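Transcriptional regulator (Bacillus subtilis, PDB 1VI0) represses genes of fatty acid transport and beta-oxidation as a DNA-binding homodimer of the TetR family whose DNA binding is inhibited by long-chain fatty acyl-CoA. Local coordinates at residues D54-L59 and Q119-I124. Numbering follows the deposited sequence.
With DCC (dodecyl-coa), chain C.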
ATOM      1  N   ASP A  54      11.031  14.147 -12.601  1.00 24.01           N
ATOM      2  CA  ASP A  54      10.040  14.579 -13.560  1.00 24.63           C
ATOM      3  C   ASP A  54       9.577  13.451 -14.501  1.00 24.89           C
ATOM      4  O   ASP A  54       8.380  13.339 -14.787  1.00 23.53           O
ATOM      5  CB  ASP A  54      10.556  15.759 -14.369  1.00 27.04           C
ATOM      6  CG  ASP A  54       9.507  16.461 -15.179  1.00 27.60           C
ATOM      7  OD1 ASP A  54       8.314  16.496 -14.772  1.00 31.06           O
ATOM      8  OD2 ASP A  54       9.808  16.916 -16.293  1.00 29.62           O
ATOM      9  N   ILE A  55      10.482  12.588 -14.905  1.00 23.34           N
ATOM     10  CA  ILE A  55      10.159  11.417 -15.718  1.00 22.94           C
ATOM     11  C   ILE A  55       9.268  10.446 -14.902  1.00 22.99           C
ATOM     12  O   ILE A  55       8.198  10.085 -15.433  1.00 22.67           O
ATOM     13  CB  ILE A  55      11.376  10.676 -16.225  1.00 23.79           C
ATOM     14  CG1 ILE A  55      12.223  11.585 -17.165  1.00 26.20           C
ATOM     15  CG2 ILE A  55      10.989   9.418 -16.994  1.00 20.88           C
ATOM     16  CD1 ILE A  55      13.609  10.956 -17.402  1.00 28.02           C
ATOM     17  N   LEU A  56       9.583  10.195 -13.676  1.00 23.52           N
ATOM     18  CA  LEU A  56       8.754   9.273 -12.842  1.00 24.76           C
ATOM     19  C   LEU A  56       7.338   9.796 -12.690  1.00 23.40           C
ATOM     20  O   LEU A  56       6.301   9.131 -12.855  1.00 25.79           O
ATOM     21  CB  LEU A  56       9.370   9.107 -11.482  1.00 23.38           C
ATOM     22  CG  LEU A  56       8.625   8.081 -10.570  1.00 26.32           C
ATOM     23  CD1 LEU A  56       8.855   6.680 -11.109  1.00 26.37           C
ATOM     24  CD2 LEU A  56       9.219   8.222  -9.162  1.00 30.60           C
ATOM     25  N   ILE A  57       7.263  11.048 -12.248  1.00 24.55           N
ATOM     26  CA  ILE A  57       5.967  11.715 -12.078  1.00 24.90           C
ATOM     27  C   ILE A  57       5.179  11.789 -13.368  1.00 26.43           C
ATOM     28  O   ILE A  57       3.975  11.446 -13.397  1.00 25.70           O
ATOM     29  CB  ILE A  57       6.218  13.134 -11.504  1.00 26.03           C
ATOM     30  CG1 ILE A  57       6.814  13.005 -10.106  1.00 23.53           C
ATOM     31  CG2 ILE A  57       4.935  13.956 -11.529  1.00 27.72           C
ATOM     32  CD1 ILE A  57       7.531  14.286  -9.661  1.00 29.88           C
ATOM     33  N   SER A  58       5.789  12.111 -14.506  1.00 24.25           N
ATOM     34  CA  SER A  58       5.146  12.229 -15.796  1.00 24.14           C
ATOM     35  C   SER A  58       4.692  10.859 -16.338  1.00 22.46           C
ATOM     36  O   SER A  58       3.623  10.736 -16.907  1.00 24.90           O
ATOM     37  CB  SER A  58       6.063  12.904 -16.822  1.00 28.27           C
ATOM     38  OG  SER A  58       6.278  14.279 -16.452  1.00 23.94           O
ATOM     39  N   LEU A  59       5.493   9.854 -16.036  1.00 24.75           N
ATOM     40  CA  LEU A  59       5.105   8.465 -16.487  1.00 24.46           C
ATOM     41  C   LEU A  59       3.830   8.097 -15.751  1.00 23.01           C
ATOM     42  O   LEU A  59       2.854   7.617 -16.368  1.00 26.55           O
ATOM     43  CB  LEU A  59       6.265   7.600 -16.165  1.00 25.25           C
ATOM     44  CG  LEU A  59       6.279   6.123 -15.952  1.00 29.69           C
ATOM     45  CD1 LEU A  59       7.736   5.679 -15.707  1.00 31.17           C
ATOM     46  CD2 LEU A  59       5.383   5.583 -14.854  1.00 27.39           C
ATOM     47  N   GLN A 119       4.080  13.299  -2.347  1.00 34.44           N
ATOM     48  CA  GLN A 119       2.867  14.134  -2.475  1.00 33.44           C
ATOM     49  C   GLN A 119       2.536  14.407  -3.937  1.00 32.12           C
ATOM     50  O   GLN A 119       1.380  14.476  -4.348  1.00 33.76           O
ATOM     51  CB  GLN A 119       3.141  15.520  -1.860  1.00 40.17           C
ATOM     52  CG  GLN A 119       2.863  15.606  -0.373  1.00 43.16           C
ATOM     53  CD  GLN A 119       3.004  17.078   0.057  1.00 45.12           C
ATOM     54  OE1 GLN A 119       4.019  17.693  -0.294  1.00 42.10           O
ATOM     55  NE2 GLN A 119       1.995  17.561   0.753  1.00 46.08           N
ATOM     56  N   LYS A 120       3.593  14.622  -4.730  1.00 31.62           N
ATOM     57  CA  LYS A 120       3.423  14.911  -6.149  1.00 31.92           C
ATOM     58  C   LYS A 120       2.789  13.708  -6.842  1.00 30.47           C
ATOM     59  O   LYS A 120       1.788  13.838  -7.514  1.00 31.38           O
ATOM     60  CB  LYS A 120       4.759  15.269  -6.798  1.00 36.36           C
ATOM     61  CG  LYS A 120       5.473  16.387  -6.010  1.00 41.36           C
ATOM     62  CD  LYS A 120       6.773  16.791  -6.707  1.00 42.54           C
ATOM     63  CE  LYS A 120       7.488  17.832  -5.836  1.00 43.00           C
ATOM     64  NZ  LYS A 120       8.916  18.001  -6.250  1.00 45.89           N
ATOM     65  N   ILE A 121       3.323  12.522  -6.512  1.00 31.09           N
ATOM     66  CA  ILE A 121       2.778  11.284  -7.080  1.00 30.45           C
ATOM     67  C   ILE A 121       1.350  11.095  -6.662  1.00 28.78           C
ATOM     68  O   ILE A 121       0.418  10.915  -7.464  1.00 28.85           O
ATOM     69  CB  ILE A 121       3.631  10.073  -6.573  1.00 27.43           C
ATOM     70  CG1 ILE A 121       5.035  10.142  -7.179  1.00 32.10           C
ATOM     71  CG2 ILE A 121       2.916   8.773  -6.957  1.00 27.76           C
ATOM     72  CD1 ILE A 121       6.115   9.491  -6.314  1.00 33.43           C
ATOM     73  N   ASN A 122       1.083  11.277  -5.347  1.00 28.20           N
ATOM     74  CA  ASN A 122      -0.234  11.047  -4.814  1.00 26.20           C
ATOM     75  C   ASN A 122      -1.317  11.950  -5.343  1.00 27.93           C
ATOM     76  O   ASN A 122      -2.484  11.567  -5.413  1.00 23.30           O
ATOM     77  CB  ASN A 122      -0.244  10.954  -3.302  1.00 28.24           C
ATOM     78  CG  ASN A 122       0.411   9.648  -2.864  1.00 28.37           C
ATOM     79  OD1 ASN A 122       1.105   8.950  -3.627  1.00 30.18           O
ATOM     80  ND2 ASN A 122       0.214   9.311  -1.620  1.00 30.38           N
ATOM     81  N   GLU A 123      -0.967  13.174  -5.759  1.00 27.06           N
ATOM     82  CA  GLU A 123      -1.930  14.092  -6.355  1.00 25.84           C
ATOM     83  C   GLU A 123      -2.472  13.520  -7.665  1.00 25.02           C
ATOM     84  O   GLU A 123      -3.648  13.673  -7.974  1.00 22.42           O
ATOM     85  CB  GLU A 123      -1.274  15.461  -6.517  1.00 35.61           C
ATOM     86  CG  GLU A 123      -1.995  16.575  -7.135  1.00 41.04           C
ATOM     87  CD  GLU A 123      -3.236  17.072  -6.442  1.00 47.29           C
ATOM     88  OE1 GLU A 123      -4.274  17.276  -7.142  1.00 51.48           O
ATOM     89  OE2 GLU A 123      -3.206  17.238  -5.209  1.00 51.18           O
ATOM     90  N   ILE A 124      -1.693  12.684  -8.366  1.00 23.39           N
ATOM     91  CA  ILE A 124      -2.139  12.034  -9.600  1.00 23.93           C
ATOM     92  C   ILE A 124      -3.159  10.923  -9.293  1.00 23.40           C
ATOM     93  O   ILE A 124      -4.053  10.627 -10.092  1.00 24.03           O
ATOM     94  CB  ILE A 124      -0.959  11.489 -10.395  1.00 27.46           C
ATOM     95  CG1 ILE A 124      -0.113  12.671 -10.981  1.00 29.86           C
ATOM     96  CG2 ILE A 124      -1.336  10.547 -11.519  1.00 27.88           C
ATOM     97  CD1 ILE A 124       1.273  12.155 -11.392  1.00 31.75           C
TER
HETATM   98  C2  DCC C 205     -11.467  11.234   8.146  1.00 32.34           C
HETATM   99  C4  DCC C 205     -10.153  11.784   6.409  1.00 29.53           C
HETATM  100  C5  DCC C 205     -10.127  10.500   5.915  1.00 30.45           C
HETATM  101  C6  DCC C 205     -10.827   9.550   6.691  1.00 32.05           C
HETATM  102  C8  DCC C 205      -8.986  11.670   4.572  1.00 27.88           C
HETATM  103  C10 DCC C 205      -2.876   3.144 -12.626  1.00 37.64           C
HETATM  104  C11 DCC C 205      -2.015   2.804 -13.855  1.00 38.37           C
HETATM  105  C12 DCC C 205      -0.975   3.869 -14.190  1.00 38.73           C
HETATM  106  N9  DCC C 205      -9.399  12.537   5.555  1.00 29.79           N
HETATM  107  N7  DCC C 205      -9.368  10.432   4.765  1.00 29.76           N
HETATM  108  N3  DCC C 205     -10.818  12.218   7.500  1.00 30.35           N
HETATM  109  N1  DCC C 205     -11.536   9.938   7.773  1.00 30.58           N
HETATM  110  N6  DCC C 205     -10.840   8.262   6.342  1.00 31.56           N
HETATM  111  C1' DCC C 205      -9.255  14.037   5.623  1.00 29.20           C
HETATM  112  C2' DCC C 205      -7.849  14.549   5.242  1.00 29.64           C
HETATM  113  O2' DCC C 205      -7.143  14.746   6.497  1.00 30.61           O
HETATM  114  C3' DCC C 205      -8.191  15.965   4.671  1.00 30.53           C
HETATM  115  O3' DCC C 205      -8.611  16.815   5.795  1.00 33.82           O
HETATM  116  C4' DCC C 205      -9.497  15.600   3.858  1.00 30.19           C
HETATM  117  O4' DCC C 205     -10.093  14.505   4.554  1.00 29.86           O
HETATM  118  C5' DCC C 205      -9.173  15.326   2.407  1.00 30.69           C
HETATM  119  O5' DCC C 205      -8.095  14.362   2.226  1.00 32.09           O
HETATM  120  P1  DCC C 205      -8.185  13.139   1.210  1.00 31.04           P
HETATM  121  O11 DCC C 205      -6.930  12.419   1.258  1.00 31.53           O
HETATM  122  O12 DCC C 205      -9.512  12.369   1.498  1.00 30.83           O
HETATM  123  O6  DCC C 205      -8.451  13.790  -0.174  1.00 32.31           O
HETATM  124  P2  DCC C 205      -7.268  14.530  -0.775  1.00 33.08           P
HETATM  125  O21 DCC C 205      -7.640  14.742  -2.223  1.00 30.12           O
HETATM  126  O22 DCC C 205      -6.923  15.675   0.077  1.00 32.64           O
HETATM  127  O7  DCC C 205      -5.968  13.559  -0.815  1.00 32.65           O
HETATM  128  CPA DCC C 205      -5.857  12.608  -1.966  1.00 29.13           C
HETATM  129  CPB DCC C 205      -4.557  11.764  -1.816  1.00 28.55           C
HETATM  130  CP8 DCC C 205      -4.423  11.273  -0.363  1.00 27.96           C
HETATM  131  CP7 DCC C 205      -3.391  12.698  -2.119  1.00 29.14           C
HETATM  132  CP9 DCC C 205      -4.456  10.675  -2.822  1.00 31.30           C
HETATM  133  OP3 DCC C 205      -5.584  10.655   0.084  1.00 28.69           O
HETATM  134  CP6 DCC C 205      -3.229  10.365  -0.146  1.00 27.02           C
HETATM  135  OP2 DCC C 205      -2.095  10.800  -0.298  1.00 26.67           O
HETATM  136  NP2 DCC C 205      -3.545   9.154   0.222  1.00 28.05           N
HETATM  137  CP5 DCC C 205      -2.466   8.105   0.441  1.00 25.85           C
HETATM  138  CP4 DCC C 205      -2.461   7.272  -0.900  1.00 27.60           C
HETATM  139  CP3 DCC C 205      -1.257   6.314  -0.921  1.00 28.30           C
HETATM  140  OP1 DCC C 205      -0.114   6.762  -0.838  1.00 29.39           O
HETATM  141  NP1 DCC C 205      -1.545   5.055  -0.982  1.00 26.73           N
HETATM  142  CP2 DCC C 205      -0.570   3.943  -0.984  1.00 27.37           C
HETATM  143  CP1 DCC C 205      -0.733   3.349  -2.351  1.00 27.11           C
HETATM  144  S   DCC C 205      -0.727   4.478  -3.763  1.00 28.24           S
HETATM  145  P3  DCC C 205      -8.237  18.354   6.074  1.00 39.15           P
HETATM  146  O31 DCC C 205      -6.837  18.556   5.700  1.00 38.84           O
HETATM  147  O32 DCC C 205      -9.127  19.215   5.281  1.00 34.68           O
HETATM  148  O33 DCC C 205      -8.500  18.476   7.550  1.00 35.55           O
HETATM  149  CA1 DCC C 205       1.053   4.646  -4.050  1.00 30.66           C
HETATM  150  CA2 DCC C 205       1.385   5.159  -5.486  1.00 31.97           C
HETATM  151  OA1 DCC C 205       1.879   4.321  -3.227  1.00 29.85           O
HETATM  152  CA3 DCC C 205       1.328   4.038  -6.541  1.00 32.82           C
HETATM  153  CA4 DCC C 205       0.408   4.181  -7.696  1.00 35.68           C
HETATM  154  CA5 DCC C 205      -0.843   3.336  -7.620  1.00 30.86           C
HETATM  155  CA6 DCC C 205      -1.309   2.776  -8.952  1.00 33.76           C
HETATM  156  CA7 DCC C 205      -2.574   3.385  -9.512  1.00 35.13           C
HETATM  157  CA8 DCC C 205      -3.508   2.514 -10.271  1.00 35.63           C
HETATM  158  CA9 DCC C 205      -3.014   1.988 -11.622  1.00 38.67           C
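Beside the acyl-CoA pocket of this TetR-family repressor, Ile57 packs against Lys120, Ile121 and Ile124 where helix 52-75 meets helix 115-141. The two short segments are nearly parallel, 15° apart with axes 9.8 Å from each other. With CG1 of Ile57 anti to the carbonyl carbon (chi1 -65°) and CD1 extended beyond it, CD1 rests on the aliphatic chain of Lys120, 3.9 Å from its CD. The ammonium group beyond leaves this apolar patch to form salt bridges with Glu53 and Glu116. Ile124 CD1 sits 3.4 Å from Ile57 O and also meets Ile57 CG2 (4.1 Å), the two side chains crossing at about a right angle. Leu56 CD2 adds a looser touch on Ile121 CD1, 4.4 Å away.

Next to Ile121, Asn122 serves the ligand: its ND2 donates to two amide oxygens of the pantetheine arm of dodecyl-CoA, by a shorter but bent bond to OP1 (2.7 Å) and a straighter one to OP2 (3.0 Å), while OD1 accepts a hydrogen bond from Arg118 NE. An alanine at Asn122 would probably leave both carbonyls without this donor and the arm freer to shift. Helix 115-141 thus touches both the ligand and helix 52-75, whose start lies in the HTH region, consistent with the ligand-responsive fold of TetR-type regulators.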